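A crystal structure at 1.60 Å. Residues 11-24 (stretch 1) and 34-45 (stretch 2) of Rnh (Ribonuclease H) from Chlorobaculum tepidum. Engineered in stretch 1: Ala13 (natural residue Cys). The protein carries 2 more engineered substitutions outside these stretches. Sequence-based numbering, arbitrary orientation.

Stretch 1 (11-24) GAASGNPGKGGWGA
Stretch 2 (34-45) EISGYDPATTNN

How do the two stretches align at the start of stretch 2? The strand that carries Glu34 to Tyr38 runs antiparallel to strand 18-24 at 165°, their axes approaching to 4.6 Å. Ile35 N donates to Ala24 O (3.0 Å) and Ala24 N to Ile35 O (2.9 Å). Ile35 (chi1 p, chi2 t) shares a face with Ala24 and Trp22, bringing CG1 3.8 Å from Ala24 CB and CD1 3.9 Å from Trp22 CZ3.

Why does glycine suit position 37? Gly37 N reaches Trp22 O (3.0 Å), and Trp22 N reaches Gly37 O (2.9 Å). With chi1 52° and chi2 -90°, the indole lies over Gly37, whose CA sits 3.8 Å from the centroid of the five-membered ring; a CB would clash with Trp22 CZ2. One water joins Trp22 NE1 (3.0 Å) to Tyr38 O (2.8 Å).

Where does the register shift? Asp39 and Gly20 exchange two 2.8 Å bonds, N to O, but Thr42 next pairs with Gly18, Thr42 N to Gly18 O and Gly18 N to Thr42 O both 2.8 Å: a beta bulge. Thr42 CG2 (chi1 t) packs 3.7 Å from Gly20 CA, possible because Gly20 lacks a CB.

What closes the contact? Asn44 (chi1 m, chi2 -73°), beginning a helix, accepts at OD1 from N of engineered Ala13 (3.1 Å). A water links Asn44 N (2.9 Å) to Gly15 O (2.8 Å).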

ATOM      1  N   GLY A  11      -3.714   2.824  -5.050  1.00 25.44           N
ATOM      2  CA  GLY A  11      -5.041   3.128  -4.576  1.00 25.51           C
ATOM      3  C   GLY A  11      -5.607   4.290  -5.347  1.00 26.68           C
ATOM      4  O   GLY A  11      -4.861   5.113  -5.873  1.00 29.53           O
ATOM      5  N   ALA A  12      -6.919   4.354  -5.390  1.00 26.71           N
ATOM      6  CA  ALA A  12      -7.669   5.378  -6.145  1.00 27.03           C
ATOM      7  C   ALA A  12      -8.915   5.741  -5.356  1.00 26.68           C
ATOM      8  O   ALA A  12      -9.506   4.900  -4.743  1.00 25.60           O
ATOM      9  CB  ALA A  12      -8.069   4.816  -7.529  1.00 27.96           C
ATOM     10  N   ALA A  13      -9.269   7.015  -5.346  1.00 26.89           N
ATOM     11  CA  ALA A  13     -10.574   7.430  -4.848  1.00 26.84           C
ATOM     12  C   ALA A  13     -11.042   8.633  -5.559  1.00 28.06           C
ATOM     13  O   ALA A  13     -10.250   9.478  -6.001  1.00 26.10           O
ATOM     14  CB  ALA A  13     -10.555   7.709  -3.382  1.00 27.72           C
ATOM     15  N   SER A  14     -12.357   8.705  -5.642  1.00 29.34           N
ATOM     16  CA  SER A  14     -13.025   9.772  -6.296  1.00 31.64           C
ATOM     17  C   SER A  14     -13.447  10.651  -5.151  1.00 32.57           C
ATOM     18  O   SER A  14     -14.539  10.504  -4.594  1.00 34.88           O
ATOM     19  CB  SER A  14     -14.247   9.275  -7.119  1.00 32.69           C
ATOM     20  OG  SER A  14     -14.565   7.910  -6.827  1.00 33.58           O
ATOM     21  N   GLY A  15     -12.545  11.522  -4.756  1.00 32.82           N
ATOM     22  CA  GLY A  15     -12.925  12.651  -3.954  1.00 32.89           C
ATOM     23  C   GLY A  15     -12.442  12.461  -2.555  1.00 32.86           C
ATOM     24  O   GLY A  15     -11.741  11.490  -2.250  1.00 33.17           O
ATOM     25  N   ASN A  16     -12.849  13.399  -1.711  1.00 33.49           N
ATOM     26  CA  ASN A  16     -12.280  13.539  -0.389  1.00 33.78           C
ATOM     27  C   ASN A  16     -13.355  13.921   0.635  1.00 32.20           C
ATOM     28  O   ASN A  16     -13.454  15.082   1.043  1.00 32.63           O
ATOM     29  CB  ASN A  16     -11.134  14.562  -0.422  1.00 34.73           C
ATOM     30  CG  ASN A  16     -10.065  14.262   0.617  1.00 36.93           C
ATOM     31  OD1 ASN A  16     -10.346  14.248   1.818  1.00 42.43           O
ATOM     32  ND2 ASN A  16      -8.844  13.996   0.164  1.00 40.35           N
ATOM     33  N   PRO A  17     -14.166  12.931   1.071  1.00 30.72           N
ATOM     34  CA  PRO A  17     -14.096  11.527   0.685  1.00 28.89           C
ATOM     35  C   PRO A  17     -14.998  11.125  -0.494  1.00 27.56           C
ATOM     36  O   PRO A  17     -15.891  11.880  -0.935  1.00 27.49           O
ATOM     37  CB  PRO A  17     -14.561  10.815   1.963  1.00 29.20           C
ATOM     38  CG  PRO A  17     -15.613  11.728   2.490  1.00 30.66           C
ATOM     39  CD  PRO A  17     -15.219  13.147   2.077  1.00 30.90           C
ATOM     40  N   GLY A  18     -14.759   9.911  -0.972  1.00 26.41           N
ATOM     41  CA  GLY A  18     -15.538   9.301  -2.029  1.00 26.20           C
ATOM     42  C   GLY A  18     -15.286   7.819  -2.145  1.00 24.74           C
ATOM     43  O   GLY A  18     -14.555   7.250  -1.350  1.00 25.17           O
ATOM     44  N   LYS A  19     -15.868   7.209  -3.174  1.00 25.27           N
ATOM     45  CA  LYS A  19     -15.708   5.782  -3.417  1.00 25.55           C
ATOM     46  C   LYS A  19     -14.269   5.514  -3.792  1.00 24.54           C
ATOM     47  O   LYS A  19     -13.678   6.280  -4.535  1.00 24.64           O
ATOM     48  CB  LYS A  19     -16.607   5.324  -4.559  1.00 26.52           C
ATOM     49  CG  LYS A  19     -18.066   5.272  -4.229  1.00 27.25           C
ATOM     50  CD  LYS A  19     -18.858   4.736  -5.418  1.00 28.97           C
ATOM     51  CE  LYS A  19     -20.258   4.343  -5.000  1.00 31.21           C
ATOM     52  NZ  LYS A  19     -21.163   5.515  -4.872  1.00 35.51           N
ATOM     53  N   GLY A  20     -13.703   4.446  -3.253  1.00 23.20           N
ATOM     54  CA  GLY A  20     -12.325   4.139  -3.518  1.00 23.19           C
ATOM     55  C   GLY A  20     -12.042   2.681  -3.715  1.00 22.49           C
ATOM     56  O   GLY A  20     -12.857   1.817  -3.428  1.00 22.39           O
ATOM     57  N   GLY A  21     -10.854   2.412  -4.224  1.00 22.77           N
ATOM     58  CA  GLY A  21     -10.389   1.057  -4.391  1.00 21.99           C
ATOM     59  C   GLY A  21      -8.893   0.972  -4.214  1.00 22.01           C
ATOM     60  O   GLY A  21      -8.168   1.969  -4.282  1.00 21.51           O
ATOM     61  N   TRP A  22      -8.439  -0.258  -4.040  1.00 21.32           N
ATOM     62  CA  TRP A  22      -7.035  -0.554  -3.929  1.00 21.48           C
ATOM     63  C   TRP A  22      -6.729  -1.826  -4.703  1.00 21.76           C
ATOM     64  O   TRP A  22      -7.596  -2.687  -4.900  1.00 22.47           O
ATOM     65  CB  TRP A  22      -6.596  -0.708  -2.438  1.00 22.90           C
ATOM     66  CG  TRP A  22      -7.429  -1.669  -1.671  1.00 23.83           C
ATOM     67  CD1 TRP A  22      -8.570  -1.399  -0.957  1.00 25.65           C
ATOM     68  CD2 TRP A  22      -7.248  -3.082  -1.593  1.00 24.41           C
ATOM     69  NE1 TRP A  22      -9.088  -2.554  -0.441  1.00 26.21           N
ATOM     70  CE2 TRP A  22      -8.303  -3.600  -0.825  1.00 26.76           C
ATOM     71  CE3 TRP A  22      -6.280  -3.963  -2.079  1.00 25.26           C
ATOM     72  CZ2 TRP A  22      -8.423  -4.941  -0.557  1.00 26.63           C
ATOM     73  CZ3 TRP A  22      -6.449  -5.291  -1.844  1.00 25.90           C
ATOM     74  CH2 TRP A  22      -7.484  -5.762  -1.071  1.00 25.92           C
ATOM     75  N   GLY A  23      -5.462  -1.963  -5.080  1.00 21.93           N
ATOM     76  CA  GLY A  23      -5.024  -3.128  -5.797  1.00 21.65           C
ATOM     77  C   GLY A  23      -3.566  -3.408  -5.477  1.00 21.36           C
ATOM     78  O   GLY A  23      -2.788  -2.500  -5.164  1.00 22.79           O
ATOM     79  N   ALA A  24      -3.194  -4.666  -5.550  1.00 22.61           N
ATOM     80  CA  ALA A  24      -1.804  -5.059  -5.370  1.00 22.43           C
ATOM     81  C   ALA A  24      -1.509  -6.264  -6.259  1.00 21.87           C
ATOM     82  O   ALA A  24      -2.334  -7.165  -6.399  1.00 22.37           O
ATOM     83  CB  ALA A  24      -1.492  -5.372  -3.905  1.00 24.06           C
ATOM     84  N   GLU A  34      -2.787 -11.408  -7.758  1.00 24.12           N
ATOM     85  CA  GLU A  34      -3.501 -10.151  -7.783  1.00 24.21           C
ATOM     86  C   GLU A  34      -4.549 -10.132  -6.682  1.00 23.48           C
ATOM     87  O   GLU A  34      -5.286 -11.102  -6.480  1.00 24.04           O
ATOM     88  CB  GLU A  34      -4.170  -9.920  -9.137  1.00 24.07           C
ATOM     89  CG  GLU A  34      -3.169  -9.828 -10.266  1.00 25.25           C
ATOM     90  CD  GLU A  34      -3.762  -9.625 -11.649  1.00 27.06           C
ATOM     91  OE1 GLU A  34      -5.005  -9.795 -11.851  1.00 30.84           O
ATOM     92  OE2 GLU A  34      -2.955  -9.302 -12.559  1.00 29.56           O
ATOM     93  N   ILE A  35      -4.656  -8.994  -6.020  1.00 23.19           N
ATOM     94  CA  ILE A  35      -5.735  -8.748  -5.060  1.00 23.39           C
ATOM     95  C   ILE A  35      -6.256  -7.346  -5.257  1.00 22.40           C
ATOM     96  O   ILE A  35      -5.513  -6.468  -5.729  1.00 23.53           O
ATOM     97  CB  ILE A  35      -5.254  -8.951  -3.620  1.00 24.07           C
ATOM     98  CG1 ILE A  35      -4.088  -8.049  -3.301  1.00 24.42           C
ATOM     99  CG2 ILE A  35      -4.840 -10.408  -3.433  1.00 26.86           C
ATOM    100  CD1 ILE A  35      -3.681  -8.019  -1.841  1.00 25.31           C
ATOM    101  N   SER A  36      -7.480  -7.108  -4.813  1.00 22.49           N
ATOM    102  CA  SER A  36      -8.051  -5.771  -4.865  1.00 21.86           C
ATOM    103  C   SER A  36      -9.276  -5.675  -3.985  1.00 23.15           C
ATOM    104  O   SER A  36      -9.849  -6.694  -3.574  1.00 23.97           O
ATOM    105  CB  SER A  36      -8.451  -5.480  -6.286  1.00 22.88           C
ATOM    106  OG  SER A  36      -9.445  -6.386  -6.754  1.00 24.70           O
ATOM    107  N   GLY A  37      -9.703  -4.450  -3.735  1.00 22.58           N
ATOM    108  CA  GLY A  37     -10.916  -4.247  -2.985  1.00 23.15           C
ATOM    109  C   GLY A  37     -11.436  -2.824  -3.090  1.00 22.63           C
ATOM    110  O   GLY A  37     -10.806  -1.953  -3.681  1.00 22.69           O
ATOM    111  N   TYR A  38     -12.581  -2.622  -2.443  1.00 23.65           N
ATOM    112  CA  TYR A  38     -13.395  -1.432  -2.553  1.00 22.89           C
ATOM    113  C   TYR A  38     -13.674  -0.820  -1.162  1.00 23.78           C
ATOM    114  O   TYR A  38     -13.763  -1.541  -0.145  1.00 24.47           O
ATOM    115  CB  TYR A  38     -14.749  -1.841  -3.182  1.00 23.34           C
ATOM    116  CG  TYR A  38     -15.810  -0.776  -3.155  1.00 24.26           C
ATOM    117  CD1 TYR A  38     -15.749   0.314  -4.007  1.00 24.41           C
ATOM    118  CD2 TYR A  38     -16.919  -0.883  -2.319  1.00 24.66           C
ATOM    119  CE1 TYR A  38     -16.712   1.299  -3.966  1.00 23.94           C
ATOM    120  CE2 TYR A  38     -17.896   0.098  -2.280  1.00 22.30           C
ATOM    121  CZ  TYR A  38     -17.810   1.181  -3.117  1.00 23.19           C
ATOM    122  OH  TYR A  38     -18.832   2.144  -3.105  1.00 24.73           O
ATOM    123  N   ASP A  39     -13.843   0.501  -1.118  1.00 23.23           N
ATOM    124  CA  ASP A  39     -14.267   1.193   0.121  1.00 23.30           C
ATOM    125  C   ASP A  39     -15.262   2.290  -0.267  1.00 22.90           C
ATOM    126  O   ASP A  39     -14.977   3.071  -1.148  1.00 23.60           O
ATOM    127  CB  ASP A  39     -13.027   1.790   0.798  1.00 24.35           C
ATOM    128  CG  ASP A  39     -13.322   2.408   2.138  1.00 24.14           C
ATOM    129  OD1 ASP A  39     -14.336   3.106   2.279  1.00 24.62           O
ATOM    130  OD2 ASP A  39     -12.498   2.205   3.056  1.00 26.94           O
ATOM    131  N   PRO A  40     -16.472   2.291   0.324  1.00 23.00           N
ATOM    132  CA  PRO A  40     -17.490   3.202  -0.156  1.00 23.33           C
ATOM    133  C   PRO A  40     -17.272   4.675   0.158  1.00 23.40           C
ATOM    134  O   PRO A  40     -17.932   5.528  -0.444  1.00 23.64           O
ATOM    135  CB  PRO A  40     -18.757   2.709   0.565  1.00 23.42           C
ATOM    136  CG  PRO A  40     -18.304   2.084   1.782  1.00 23.46           C
ATOM    137  CD  PRO A  40     -16.990   1.432   1.406  1.00 24.07           C
ATOM    138  N   ALA A  41     -16.413   4.973   1.128  1.00 23.23           N
ATOM    139  CA  ALA A  41     -16.196   6.376   1.503  1.00 23.62           C
ATOM    140  C   ALA A  41     -14.834   6.520   2.124  1.00 23.62           C
ATOM    141  O   ALA A  41     -14.612   6.121   3.256  1.00 23.80           O
ATOM    142  CB  ALA A  41     -17.307   6.880   2.446  1.00 24.35           C
ATOM    143  N   THR A  42     -13.916   7.069   1.347  1.00 23.38           N
ATOM    144  CA  THR A  42     -12.491   7.041   1.685  1.00 23.01           C
ATOM    145  C   THR A  42     -11.756   8.157   0.948  1.00 23.38           C
ATOM    146  O   THR A  42     -12.366   8.972   0.215  1.00 23.69           O
ATOM    147  CB  THR A  42     -11.898   5.660   1.382  1.00 23.28           C
ATOM    148  OG1 THR A  42     -10.607   5.521   1.988  1.00 25.70           O
ATOM    149  CG2 THR A  42     -11.817   5.389  -0.117  1.00 25.18           C
ATOM    150  N   THR A  43     -10.460   8.210   1.187  1.00 23.44           N
ATOM    151  CA  THR A  43      -9.570   9.171   0.577  1.00 23.26           C
ATOM    152  C   THR A  43      -8.475   8.465  -0.215  1.00 23.38           C
ATOM    153  O   THR A  43      -8.220   7.256  -0.029  1.00 22.76           O
ATOM    154  CB  THR A  43      -8.897  10.042   1.636  1.00 23.65           C
ATOM    155  OG1 THR A  43      -7.937   9.258   2.355  1.00 22.48           O
ATOM    156  CG2 THR A  43      -9.928  10.594   2.624  1.00 25.18           C
ATOM    157  N   ASN A  44      -7.823   9.207  -1.109  1.00 23.67           N
ATOM    158  CA  ASN A  44      -6.684   8.656  -1.837  1.00 24.50           C
ATOM    159  C   ASN A  44      -5.593   8.127  -0.907  1.00 24.35           C
ATOM    160  O   ASN A  44      -5.053   7.048  -1.115  1.00 24.94           O
ATOM    161  CB  ASN A  44      -6.093   9.703  -2.778  1.00 25.60           C
ATOM    162  CG  ASN A  44      -6.965   9.943  -3.989  1.00 30.02           C
ATOM    163  OD1 ASN A  44      -7.026   9.103  -4.885  1.00 37.16           O
ATOM    164  ND2 ASN A  44      -7.644  11.068  -4.018  1.00 35.27           N
ATOM    165  N   ASN A  45      -5.235   8.914   0.104  1.00 23.93           N
ATOM    166  CA  ASN A  45      -4.218   8.474   1.055  1.00 23.45           C
ATOM    167  C   ASN A  45      -4.569   7.176   1.741  1.00 22.49           C
ATOM    168  O   ASN A  45      -3.732   6.314   1.901  1.00 23.25           O
ATOM    169  CB  ASN A  45      -3.950   9.548   2.095  1.00 24.28           C
ATOM    170  CG  ASN A  45      -3.109  10.698   1.561  1.00 26.58           C
ATOM    171  OD1 ASN A  45      -2.510  10.608   0.483  1.00 31.44           O
ATOM    172  ND2 ASN A  45      -3.002  11.755   2.349  1.00 26.60           N
TER
HETATM  173  O   HOH W   1      -9.045  11.797  -1.608  1.00 32.94           O
HETATM  174  O   HOH W   2     -11.594  -2.765   1.138  1.00 27.89           O